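PDB 4IC6: protease Do-like 8, chloroplastic from Arabidopsis thaliana, which probably acts as a chloroplast serine endopeptidase of the HtrA (Deg) family, combining a trypsin-like protease domain with a PDZ domain. Local coordinates for residues V274-L279 with I310-D315; E290-H295 with L351-E356; N66-V71 with G160-F165; V102-S107 with T137-I142. The protein carries 1 engineered substitution. One frame throughout, in Å; residues are numbered along the deposited sequence.

The four contacts fall into two domains. Interactions 1 and 2 lie in the PDZ domain and reach the same sheet, their centres 15 Å apart: interaction 1 is a buried pairing of two strands through backbone hydrogen bonds, whereas interaction 2 is partly buried and rests a helix end on a strand through apolar packing. Interactions 3 and 4 lie in the protease domain, about 40 Å or more from the first two, centre to centre. Interaction 3 is buried and joins the two barrels through a serine hydroxyl; interaction 4, less enclosed, packs leucines on a barrel strand and includes a water. These two touch each other, Val71 O probably accepting a hydrogen bond from Ile142 N.

Interaction 1. Residues V274-L279 with I310-D315; sequences VRNGAL and IIVAVD
Ile310 begins strand 310-314 and carries the largest share of the contact with 274-279. Its CG1 stands anti to the carbonyl carbon (chi1 -63°), which sends Ile310 CD1 tip to tip against Val274, 3.8 Å from Val274 CG1 and nearly as close to the valine's other methyl. Ile310 CG2, anti to the backbone N, reaches the turn instead and lies 3.4 Å from Asn276 O. Leu279 crosses obliquely, its CD1 3.9 Å from Ile310 CG1; these two form a non-hydrogen-bonded antiparallel pair with side chains on one face. An alanine in place of Ile310 would probably loosen the packing against Val274 and Leu279, since CG1, CG2 and CD1, which make it, would be gone.

At Ile311 the pairing becomes hydrogen-bonded. Ile311 N gives a nearly straight bond (168°) of 2.8 Å to Ala278 O, and Ala278 N returns one of 3.0 Å to Ile311 O; each donor sits above the acceptor's carbonyl plane. Small Ala278 and long Ile311 share the other face, where both touch Leu325 of helix 322-329. Gly277 CA comes within 3.3 Å of Ile311 O, so a CB on this residue would collide with that oxygen and with Ile310 CG2.

Val312 is crossed at about a right angle by Asn276, whose ND2 lies 4.0 Å from Val312 CG1. Val312 and Ala313 form a classic beta bulge in strand 310-314, both facing Lys341 of strand 337-344. Two peptide hydrogen bonds fix the register of strands 278-282 and 310-314 in the PDZ sheet, while Val274, Leu279 and Ile310 add apolar packing on one face.

Interaction 2. Residues E290-H295 with L351-E356; sequences EKAGLH and LKISLE
Leu351 does most of the work on the strand side. Its first torsion (chi1 -64°) puts CG anti to the carbonyl carbon and beside the backbone N, and a near-trans second torsion then spreads the methyl fork over the end of helix 288-292. The two prongs meet successive carbonyl oxygens: Leu351 CD2 is 3.3 Å from Ala292 O, and Leu351 CD1 is 3.2 Å from Gly293 O. Leu294 approaches the same fork by a less comfortable route. Its chi1 of -124° falls well away from a staggered position, yet this rotation brings the end of the side chain back to the strand, where its CD1 crosses Leu351 obliquely. The separation of 3.4 Å between Leu294 CD1 and Leu351 CD1 is tighter than usual for two carbons, so the packing is close here.

Ala292 needs no rotamer at all. Ala292 CB points at the strand and rests 3.5 Å from Lys352 O and 4.3 Å from Ile353 CB; as a single methyl it allows the helix to come near the strand backbone. Just beyond it Gly293 ends the helix in a Schellman motif, with positive phi (97°) and two bonds back into the last turn. One of these runs 2.8 Å from Gly293 N to Glu290 O. A side chain at that phi would be jammed against the preceding carbonyl, which is why glycine suits the position.

The helix end thus packs against strand 347-357 of the PDZ domain. Arg344 on the adjoining strand 337-344 bonds Gly293 O, Leu351 also touches Ile342 of that strand, and Ile353 reaches Leu288 at the helix start.

Interaction 3. Residues N66-V71 with G160-F165; sequences NGSGVV and GNPFGF
A chi1 of -49° places Ser68 OG anti to its own carbonyl carbon and beside its backbone N, and so turns the hydroxyl toward the loop 160-165. Asn161 swings its CG anti to the backbone N (chi1 175°), which carries the amide along its own loop, toward Gly164 N. The setting is the junction of the two beta barrels of the chymotrypsin-like fold: strand 67-71 belongs to the first barrel, and the loop follows strand 155-160 of the second.

The joint itself is one bond. Asn161 N donates to Ser68 OG at 2.7 Å, close to straight (162°), while Gly160 CA lies 3.3 Å from the same oxygen. An alanine in place of Ser68 would probably leave the buried Asn161 N-H without this acceptor and weaken the link between barrels. Serine suits the spot because it is compact yet its hydroxyl oxygen can accept a hydrogen bond, and its backbone pairs with Ala204, the engineered residue at the predicted nucleophile position.

The Asn161 amide braces the loop: ND2 bonds Gln111 OE1 and Val42 O of the first barrel, and OD1 takes a weak bond from Gly164 N at 3.1 Å. Pro267 of a neighbouring subunit packs on Phe163. Against one face of the Phe163 ring, Pro162 CB sits 4.0 Å above the plane, over its centre.

Interaction 4. Residues V102-S107 with T137-I142; sequences VNILAS and TLLKPI
The forked end of Leu138 is the main bump, and it drops onto the side of segment 102-107 that Ile104 and Ala106 share. One prong, Leu138 CD2, rides on the alanine, 3.7 Å from Ala106 CB and equally near its CA. The other, Leu138 CD1, comes up to Ile104 at 4.4 Å from Ile104 CB. Alanine suits the place because its single methyl makes a shallow seat for a leucine branch. Leu105, lying between these two in sequence, turns its side chain the other way. Both Leu138 torsions, -149° and -144°, are removed from staggered positions, as if the branch were turned to fit this surface.

Segment 102-107 carries the end of strand 98-105, a strand of the first six-stranded antiparallel barrel of the chymotrypsin-like protease domain, and the residues 137-142 run in the connection leading on toward the second barrel. Leu138 also touches Phe114 on the adjoining strand 111-122.

Leu139 leaves the backbone pointing away from the strand, but with CG anti to its carbonyl carbon (chi1 -53°) its end curls back. There Leu139 CD2 meets Ile104 CD1 obliquely at 3.8 Å, and the leucine also packs on Val71 of strand 67-71. Ile104 is long enough to reach this second leucine with its tip while its branched base faces the first. Beside these apolar surfaces a water lies between two carbonyls, 2.5 Å from Leu105 O and 2.5 Å from Leu138 O, close enough to donate to either, though other acceptors compete for its two protons.

Interaction 1. Residues V274-L279 with I310-D315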
loop_
_atom_site.group_PDB
_atom_site.type_symbol
_atom_site.label_atom_id
_atom_site.label_comp_id
_atom_site.label_asym_id
_atom_site.label_seq_id
_atom_site.Cartn_x
_atom_site.Cartn_y
_atom_site.Cartn_z
ATOM N N VAL A 274 -14.340 29.391 -14.856
ATOM C CA VAL A 274 -14.673 30.562 -14.057
ATOM C C VAL A 274 -13.389 31.272 -13.651
ATOM O O VAL A 274 -12.759 30.928 -12.640
ATOM C CB VAL A 274 -15.476 30.181 -12.793
ATOM C CG1 VAL A 274 -15.801 31.432 -11.978
ATOM C CG2 VAL A 274 -16.736 29.427 -13.182
ATOM N N ARG A 275 -13.016 32.284 -14.422
ATOM C CA ARG A 275 -11.692 32.884 -14.284
ATOM C C ARG A 275 -11.696 34.122 -13.401
ATOM O O ARG A 275 -10.641 34.619 -13.005
ATOM C CB ARG A 275 -11.102 33.190 -15.666
ATOM C CG ARG A 275 -10.870 31.930 -16.498
ATOM C CD ARG A 275 -9.531 31.280 -16.154
ATOM N NE ARG A 275 -9.497 29.830 -16.372
ATOM C CZ ARG A 275 -9.988 29.201 -17.440
ATOM N NH1 ARG A 275 -9.887 27.877 -17.536
ATOM N NH2 ARG A 275 -10.574 29.884 -18.421
ATOM N N ASN A 276 -12.885 34.619 -13.084
ATOM C CA ASN A 276 -12.988 35.690 -12.107
ATOM C C ASN A 276 -14.106 35.423 -11.100
ATOM O O ASN A 276 -15.192 34.952 -11.464
ATOM C CB ASN A 276 -13.157 37.054 -12.791
ATOM C CG ASN A 276 -13.170 38.204 -11.800
ATOM O OD1 ASN A 276 -12.140 38.548 -11.211
ATOM N ND2 ASN A 276 -14.339 38.809 -11.611
ATOM N N GLY A 277 -13.828 35.699 -9.832
ATOM C CA GLY A 277 -14.840 35.586 -8.796
ATOM C C GLY A 277 -14.788 34.267 -8.057
ATOM O O GLY A 277 -13.976 33.393 -8.374
ATOM N N ALA A 278 -15.658 34.136 -7.056
ATOM C CA ALA A 278 -15.776 32.917 -6.262
ATOM C C ALA A 278 -17.015 32.151 -6.704
ATOM O O ALA A 278 -18.127 32.684 -6.648
ATOM C CB ALA A 278 -15.884 33.261 -4.768
ATOM N N LEU A 279 -16.833 30.903 -7.123
ATOM C CA LEU A 279 -17.953 30.092 -7.607
ATOM C C LEU A 279 -18.640 29.346 -6.463
ATOM O O LEU A 279 -17.998 28.602 -5.716
ATOM C CB LEU A 279 -17.479 29.090 -8.664
ATOM C CG LEU A 279 -18.424 27.942 -9.050
ATOM C CD1 LEU A 279 -19.701 28.452 -9.700
ATOM C CD2 LEU A 279 -17.714 26.935 -9.961
ATOM N N ILE A 310 -21.764 33.156 -9.246
ATOM C CA ILE A 310 -20.361 33.503 -9.112
ATOM C C ILE A 310 -20.285 34.879 -8.480
ATOM O O ILE A 310 -20.829 35.851 -9.017
ATOM C CB ILE A 310 -19.636 33.503 -10.486
ATOM C CG1 ILE A 310 -19.660 32.095 -11.094
ATOM C CG2 ILE A 310 -18.211 33.995 -10.319
ATOM C CD1 ILE A 310 -19.533 32.058 -12.632
ATOM N N ILE A 311 -19.632 34.954 -7.326
ATOM C CA ILE A 311 -19.568 36.197 -6.564
ATOM C C ILE A 311 -18.384 37.042 -7.026
ATOM O O ILE A 311 -17.225 36.647 -6.850
ATOM C CB ILE A 311 -19.449 35.917 -5.039
ATOM C CG1 ILE A 311 -20.717 35.231 -4.524
ATOM C CG2 ILE A 311 -19.172 37.196 -4.279
ATOM C CD1 ILE A 311 -20.603 34.767 -3.062
ATOM N N VAL A 312 -18.682 38.207 -7.607
ATOM C CA VAL A 312 -17.649 39.039 -8.232
ATOM C C VAL A 312 -17.374 40.305 -7.425
ATOM O O VAL A 312 -16.313 40.925 -7.553
ATOM C CB VAL A 312 -17.995 39.386 -9.704
ATOM C CG1 VAL A 312 -18.087 38.108 -10.546
ATOM C CG2 VAL A 312 -19.290 40.178 -9.792
ATOM N N ALA A 313 -18.317 40.659 -6.558
ATOM C CA ALA A 313 -18.175 41.847 -5.731
ATOM C C ALA A 313 -18.968 41.736 -4.421
ATOM O O ALA A 313 -20.100 41.263 -4.413
ATOM C CB ALA A 313 -18.626 43.078 -6.514
ATOM N N VAL A 314 -18.369 42.191 -3.328
ATOM C CA VAL A 314 -19.114 42.374 -2.085
ATOM C C VAL A 314 -19.395 43.858 -1.880
ATOM O O VAL A 314 -18.482 44.639 -1.590
ATOM C CB VAL A 314 -18.356 41.812 -0.870
ATOM C CG1 VAL A 314 -19.103 42.148 0.432
ATOM C CG2 VAL A 314 -18.170 40.315 -1.014
ATOM N N ASP A 315 -20.661 44.241 -2.004
ATOM C CA ASP A 315 -21.007 45.652 -2.011
ATOM C C ASP A 315 -20.382 46.242 -3.275
ATOM O O ASP A 315 -20.836 45.971 -4.391
ATOM C CB ASP A 315 -20.464 46.355 -0.756
ATOM C CG ASP A 315 -21.215 45.966 0.512
ATOM O OD1 ASP A 315 -22.392 45.574 0.396
ATOM O OD2 ASP A 315 -20.632 46.052 1.623
#

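Interaction 2. Residues E290-H295 with L351-E356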
loop_
_atom_site.group_PDB
_atom_site.type_symbol
_atom_site.label_atom_id
_atom_site.label_comp_id
_atom_site.label_asym_id
_atom_site.label_seq_id
_atom_site.Cartn_x
_atom_site.Cartn_y
_atom_site.Cartn_z
ATOM N N GLU A 290 -29.485 30.393 0.966
ATOM C CA GLU A 290 -30.677 29.924 0.256
ATOM C C GLU A 290 -31.812 30.947 0.262
ATOM O O GLU A 290 -32.352 31.288 -0.790
ATOM C CB GLU A 290 -31.166 28.594 0.831
ATOM C CG GLU A 290 -32.426 28.053 0.154
ATOM C CD GLU A 290 -32.862 26.720 0.737
ATOM O OE1 GLU A 290 -32.165 25.705 0.505
ATOM O OE2 GLU A 290 -33.897 26.692 1.436
ATOM N N LYS A 291 -32.169 31.439 1.446
ATOM C CA LYS A 291 -33.261 32.395 1.564
ATOM C C LYS A 291 -32.968 33.665 0.769
ATOM O O LYS A 291 -33.882 34.304 0.249
ATOM C CB LYS A 291 -33.550 32.719 3.039
ATOM C CG LYS A 291 -33.786 31.480 3.901
ATOM C CD LYS A 291 -34.208 31.846 5.318
ATOM C CE LYS A 291 -33.911 30.711 6.292
ATOM N NZ LYS A 291 -32.444 30.424 6.366
ATOM N N ALA A 292 -31.695 34.033 0.683
ATOM C CA ALA A 292 -31.292 35.185 -0.126
ATOM C C ALA A 292 -31.369 34.892 -1.631
ATOM O O ALA A 292 -31.378 35.813 -2.446
ATOM C CB ALA A 292 -29.890 35.638 0.255
ATOM N N GLY A 293 -31.411 33.612 -1.991
ATOM C CA GLY A 293 -31.582 33.220 -3.382
ATOM C C GLY A 293 -30.292 32.885 -4.113
ATOM O O GLY A 293 -30.240 32.906 -5.343
ATOM N N LEU A 294 -29.237 32.583 -3.365
ATOM C CA LEU A 294 -27.973 32.184 -3.974
ATOM C C LEU A 294 -28.126 30.779 -4.562
ATOM O O LEU A 294 -28.601 29.868 -3.882
ATOM C CB LEU A 294 -26.852 32.221 -2.934
ATOM C CG LEU A 294 -25.600 33.074 -3.184
ATOM C CD1 LEU A 294 -25.940 34.442 -3.760
ATOM C CD2 LEU A 294 -24.801 33.220 -1.882
ATOM N N HIS A 295 -27.747 30.601 -5.829
ATOM C CA HIS A 295 -27.882 29.292 -6.459
ATOM C C HIS A 295 -26.554 28.547 -6.509
ATOM O O HIS A 295 -25.507 29.139 -6.781
ATOM C CB HIS A 295 -28.487 29.418 -7.856
ATOM N N LEU A 351 -27.815 40.074 -5.107
ATOM C CA LEU A 351 -28.533 39.492 -3.980
ATOM C C LEU A 351 -27.938 40.040 -2.685
ATOM O O LEU A 351 -26.717 40.179 -2.563
ATOM C CB LEU A 351 -28.446 37.962 -4.008
ATOM C CG LEU A 351 -29.100 37.243 -5.196
ATOM C CD1 LEU A 351 -28.785 35.754 -5.157
ATOM C CD2 LEU A 351 -30.608 37.474 -5.220
ATOM N N LYS A 352 -28.804 40.367 -1.731
ATOM C CA LYS A 352 -28.369 40.941 -0.463
ATOM C C LYS A 352 -28.466 39.898 0.645
ATOM O O LYS A 352 -29.335 39.024 0.615
ATOM C CB LYS A 352 -29.210 42.173 -0.117
ATOM C CG LYS A 352 -28.757 43.475 -0.775
ATOM C CD LYS A 352 -29.701 44.612 -0.385
ATOM C CE LYS A 352 -28.998 45.963 -0.314
ATOM N NZ LYS A 352 -29.801 46.960 0.467
ATOM N N ILE A 353 -27.573 39.989 1.624
ATOM C CA ILE A 353 -27.505 38.978 2.670
ATOM C C ILE A 353 -26.890 39.534 3.947
ATOM O O ILE A 353 -25.968 40.344 3.916
ATOM C CB ILE A 353 -26.708 37.738 2.190
ATOM C CG1 ILE A 353 -26.828 36.579 3.182
ATOM C CG2 ILE A 353 -25.253 38.086 1.975
ATOM C CD1 ILE A 353 -26.261 35.271 2.653
ATOM N N SER A 354 -27.415 39.098 5.080
ATOM C CA SER A 354 -26.820 39.454 6.349
ATOM C C SER A 354 -25.723 38.444 6.644
ATOM O O SER A 354 -25.899 37.249 6.405
ATOM C CB SER A 354 -27.875 39.426 7.450
ATOM O OG SER A 354 -28.764 40.520 7.328
ATOM N N LEU A 355 -24.593 38.931 7.151
ATOM C CA LEU A 355 -23.517 38.057 7.595
ATOM C C LEU A 355 -23.848 37.549 8.993
ATOM O O LEU A 355 -24.460 38.252 9.785
ATOM C CB LEU A 355 -22.189 38.806 7.613
ATOM C CG LEU A 355 -21.818 39.419 6.254
ATOM C CD1 LEU A 355 -20.405 39.991 6.322
ATOM C CD2 LEU A 355 -21.896 38.372 5.172
ATOM N N GLU A 356 -23.452 36.316 9.280
ATOM C CA GLU A 356 -23.665 35.729 10.598
ATOM C C GLU A 356 -22.359 35.065 10.944
ATOM O O GLU A 356 -21.444 35.030 10.113
ATOM C CB GLU A 356 -24.775 34.688 10.557
ATOM C CG GLU A 356 -24.487 33.509 9.611
ATOM C CD GLU A 356 -25.631 32.510 9.613
ATOM O OE1 GLU A 356 -26.504 32.641 10.493
ATOM O OE2 GLU A 356 -25.664 31.614 8.746
#

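Interaction 3. Residues N66-V71 with G160-F165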
loop_
_atom_site.group_PDB
_atom_site.type_symbol
_atom_site.label_atom_id
_atom_site.label_comp_id
_atom_site.label_asym_id
_atom_site.label_seq_id
_atom_site.Cartn_x
_atom_site.Cartn_y
_atom_site.Cartn_z
ATOM N N ASN A 66 3.219 17.664 18.585
ATOM C CA ASN A 66 4.632 17.985 18.873
ATOM C C ASN A 66 5.336 18.580 17.666
ATOM O O ASN A 66 5.061 18.192 16.532
ATOM C CB ASN A 66 5.404 16.746 19.309
ATOM C CG ASN A 66 4.714 15.996 20.412
ATOM O OD1 ASN A 66 4.147 16.599 21.332
ATOM N ND2 ASN A 66 4.734 14.668 20.321
ATOM N N GLY A 67 6.246 19.514 17.913
ATOM C CA GLY A 67 6.947 20.183 16.837
ATOM C C GLY A 67 7.611 21.447 17.319
ATOM O O GLY A 67 8.162 21.495 18.434
ATOM N N SER A 68 7.537 22.483 16.490
ATOM C CA SER A 68 8.227 23.722 16.778
ATOM C C SER A 68 7.252 24.878 16.987
ATOM O O SER A 68 6.044 24.754 16.768
ATOM C CB SER A 68 9.188 24.064 15.637
ATOM O OG SER A 68 10.003 22.950 15.296
ATOM N N GLY A 69 7.799 26.011 17.409
ATOM C CA GLY A 69 7.030 27.227 17.560
ATOM C C GLY A 69 7.969 28.405 17.445
ATOM O O GLY A 69 9.171 28.246 17.237
ATOM N N VAL A 70 7.423 29.599 17.612
ATOM C CA VAL A 70 8.199 30.802 17.414
ATOM C C VAL A 70 7.945 31.763 18.594
ATOM O O VAL A 70 6.802 31.966 18.984
ATOM C CB VAL A 70 7.777 31.439 16.080
ATOM C CG1 VAL A 70 7.934 32.934 16.123
ATOM C CG2 VAL A 70 8.570 30.822 14.929
ATOM N N VAL A 71 9.008 32.316 19.175
ATOM C CA VAL A 71 8.856 33.349 20.207
ATOM C C VAL A 71 8.268 34.610 19.575
ATOM O O VAL A 71 8.915 35.265 18.741
ATOM C CB VAL A 71 10.186 33.699 20.845
ATOM C CG1 VAL A 71 9.987 34.827 21.883
ATOM C CG2 VAL A 71 10.813 32.458 21.505
ATOM N N GLY A 160 13.324 24.385 12.288
ATOM C CA GLY A 160 12.578 23.653 13.296
ATOM C C GLY A 160 13.388 23.408 14.553
ATOM O O GLY A 160 14.613 23.488 14.556
ATOM N N ASN A 161 12.689 23.121 15.640
ATOM C CA ASN A 161 13.318 22.661 16.871
ATOM C C ASN A 161 12.390 21.559 17.341
ATOM O O ASN A 161 11.565 21.766 18.229
ATOM C CB ASN A 161 13.399 23.814 17.868
ATOM C CG ASN A 161 13.941 23.396 19.228
ATOM O OD1 ASN A 161 14.296 22.230 19.461
ATOM N ND2 ASN A 161 14.014 24.363 20.141
ATOM N N PRO A 162 12.471 20.392 16.688
ATOM C CA PRO A 162 11.408 19.390 16.842
ATOM C C PRO A 162 11.481 18.584 18.134
ATOM O O PRO A 162 10.441 18.084 18.572
ATOM C CB PRO A 162 11.616 18.469 15.637
ATOM C CG PRO A 162 13.109 18.609 15.308
ATOM C CD PRO A 162 13.423 20.051 15.608
ATOM N N PHE A 163 12.660 18.459 18.733
ATOM C CA PHE A 163 12.782 17.636 19.948
ATOM C C PHE A 163 13.370 18.351 21.162
ATOM O O PHE A 163 13.477 17.767 22.247
ATOM C CB PHE A 163 13.554 16.352 19.647
ATOM C CG PHE A 163 13.000 15.587 18.478
ATOM C CD1 PHE A 163 11.709 15.080 18.518
ATOM C CD2 PHE A 163 13.763 15.381 17.334
ATOM C CE1 PHE A 163 11.187 14.375 17.440
ATOM C CE2 PHE A 163 13.249 14.673 16.260
ATOM C CZ PHE A 163 11.957 14.168 16.317
ATOM N N GLY A 164 13.732 19.615 20.999
ATOM C CA GLY A 164 14.189 20.390 22.133
ATOM C C GLY A 164 15.647 20.171 22.473
ATOM O O GLY A 164 16.094 20.575 23.545
ATOM N N PHE A 165 16.403 19.542 21.575
ATOM C CA PHE A 165 17.831 19.384 21.836
ATOM C C PHE A 165 18.722 19.939 20.719
ATOM O O PHE A 165 19.933 20.031 20.872
ATOM C CB PHE A 165 18.180 17.930 22.172
ATOM C CG PHE A 165 18.013 16.985 21.023
ATOM C CD1 PHE A 165 19.024 16.820 20.089
ATOM C CD2 PHE A 165 16.845 16.255 20.875
ATOM C CE1 PHE A 165 18.872 15.947 19.022
ATOM C CE2 PHE A 165 16.689 15.375 19.812
ATOM C CZ PHE A 165 17.706 15.222 18.888
#

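Interaction 4. Residues V102-S107 with T137-I142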
loop_
_atom_site.group_PDB
_atom_site.type_symbol
_atom_site.label_atom_id
_atom_site.label_comp_id
_atom_site.label_asym_id
_atom_site.label_seq_id
_atom_site.Cartn_x
_atom_site.Cartn_y
_atom_site.Cartn_z
ATOM N N VAL A 102 7.405 23.678 26.784
ATOM C CA VAL A 102 8.125 24.473 25.802
ATOM C C VAL A 102 9.617 24.559 26.106
ATOM O O VAL A 102 10.023 24.963 27.205
ATOM C CB VAL A 102 7.546 25.893 25.685
ATOM C CG1 VAL A 102 8.249 26.655 24.588
ATOM C CG2 VAL A 102 6.026 25.835 25.424
ATOM N N ASN A 103 10.434 24.171 25.130
ATOM C CA ASN A 103 11.883 24.257 25.268
ATOM C C ASN A 103 12.465 25.415 24.475
ATOM O O ASN A 103 12.264 25.515 23.275
ATOM C CB ASN A 103 12.557 22.950 24.849
ATOM C CG ASN A 103 12.570 21.935 25.952
ATOM O OD1 ASN A 103 12.044 20.826 25.796
ATOM N ND2 ASN A 103 13.160 22.303 27.090
ATOM N N ILE A 104 13.218 26.265 25.162
ATOM C CA ILE A 104 13.797 27.456 24.565
ATOM C C ILE A 104 15.318 27.511 24.722
ATOM O O ILE A 104 15.859 27.408 25.836
ATOM C CB ILE A 104 13.212 28.718 25.206
ATOM C CG1 ILE A 104 11.711 28.545 25.441
ATOM C CG2 ILE A 104 13.531 29.939 24.356
ATOM C CD1 ILE A 104 10.997 29.821 25.816
ATOM N N LEU A 105 15.998 27.704 23.598
ATOM C CA LEU A 105 17.452 27.804 23.554
ATOM C C LEU A 105 17.942 29.112 24.182
ATOM O O LEU A 105 17.596 30.207 23.716
ATOM C CB LEU A 105 17.931 27.722 22.100
ATOM C CG LEU A 105 19.441 27.609 21.858
ATOM C CD1 LEU A 105 20.000 26.316 22.467
ATOM C CD2 LEU A 105 19.741 27.673 20.364
ATOM N N ALA A 106 18.746 28.996 25.234
ATOM C CA ALA A 106 19.349 30.163 25.861
ATOM C C ALA A 106 20.719 30.460 25.254
ATOM O O ALA A 106 21.230 29.689 24.438
ATOM C CB ALA A 106 19.464 29.964 27.358
ATOM N N SER A 107 21.311 31.579 25.668
ATOM C CA SER A 107 22.614 32.006 25.159
ATOM C C SER A 107 23.749 31.062 25.557
ATOM O O SER A 107 24.773 30.994 24.870
ATOM C CB SER A 107 22.919 33.425 25.610
ATOM N N THR A 137 15.010 38.450 29.200
ATOM C CA THR A 137 16.394 38.344 28.767
ATOM C C THR A 137 16.619 37.027 28.036
ATOM O O THR A 137 17.569 36.883 27.269
ATOM C CB THR A 137 17.337 38.429 29.979
ATOM O OG1 THR A 137 17.722 37.111 30.391
ATOM C CG2 THR A 137 16.629 39.126 31.131
ATOM N N LEU A 138 15.731 36.070 28.273
ATOM C CA LEU A 138 15.809 34.774 27.612
ATOM C C LEU A 138 15.160 34.840 26.230
ATOM O O LEU A 138 15.628 34.225 25.266
ATOM C CB LEU A 138 15.085 33.726 28.455
ATOM C CG LEU A 138 15.564 32.277 28.431
ATOM C CD1 LEU A 138 14.367 31.350 28.533
ATOM C CD2 LEU A 138 16.360 31.982 27.177
ATOM N N LEU A 139 14.079 35.601 26.137
ATOM C CA LEU A 139 13.249 35.579 24.944
ATOM C C LEU A 139 13.764 36.482 23.820
ATOM O O LEU A 139 13.946 37.688 24.000
ATOM C CB LEU A 139 11.797 35.910 25.313
ATOM C CG LEU A 139 11.252 35.029 26.445
ATOM C CD1 LEU A 139 10.007 35.632 27.068
ATOM C CD2 LEU A 139 10.980 33.603 25.968
ATOM N N LYS A 140 13.998 35.865 22.663
ATOM C CA LYS A 140 14.392 36.564 21.450
ATOM C C LYS A 140 13.255 36.481 20.439
ATOM O O LYS A 140 13.143 35.505 19.702
ATOM C CB LYS A 140 15.658 35.947 20.873
ATOM N N PRO A 141 12.390 37.499 20.417
ATOM C CA PRO A 141 11.243 37.462 19.506
ATOM C C PRO A 141 11.669 37.373 18.045
ATOM O O PRO A 141 12.622 38.019 17.611
ATOM C CB PRO A 141 10.546 38.797 19.775
ATOM C CG PRO A 141 10.902 39.112 21.202
ATOM C CD PRO A 141 12.322 38.640 21.347
ATOM N N ILE A 142 10.953 36.554 17.290
ATOM C CA ILE A 142 11.188 36.444 15.864
ATOM C C ILE A 142 10.918 37.806 15.228
ATOM O O ILE A 142 10.063 38.550 15.700
ATOM C CB ILE A 142 10.235 35.400 15.260
ATOM C CG1 ILE A 142 10.789 34.859 13.945
ATOM C CG2 ILE A 142 8.816 35.971 15.123
ATOM C CD1 ILE A 142 12.018 33.985 14.146
HETATM O O HOH W 1 17.280 32.643 24.238
#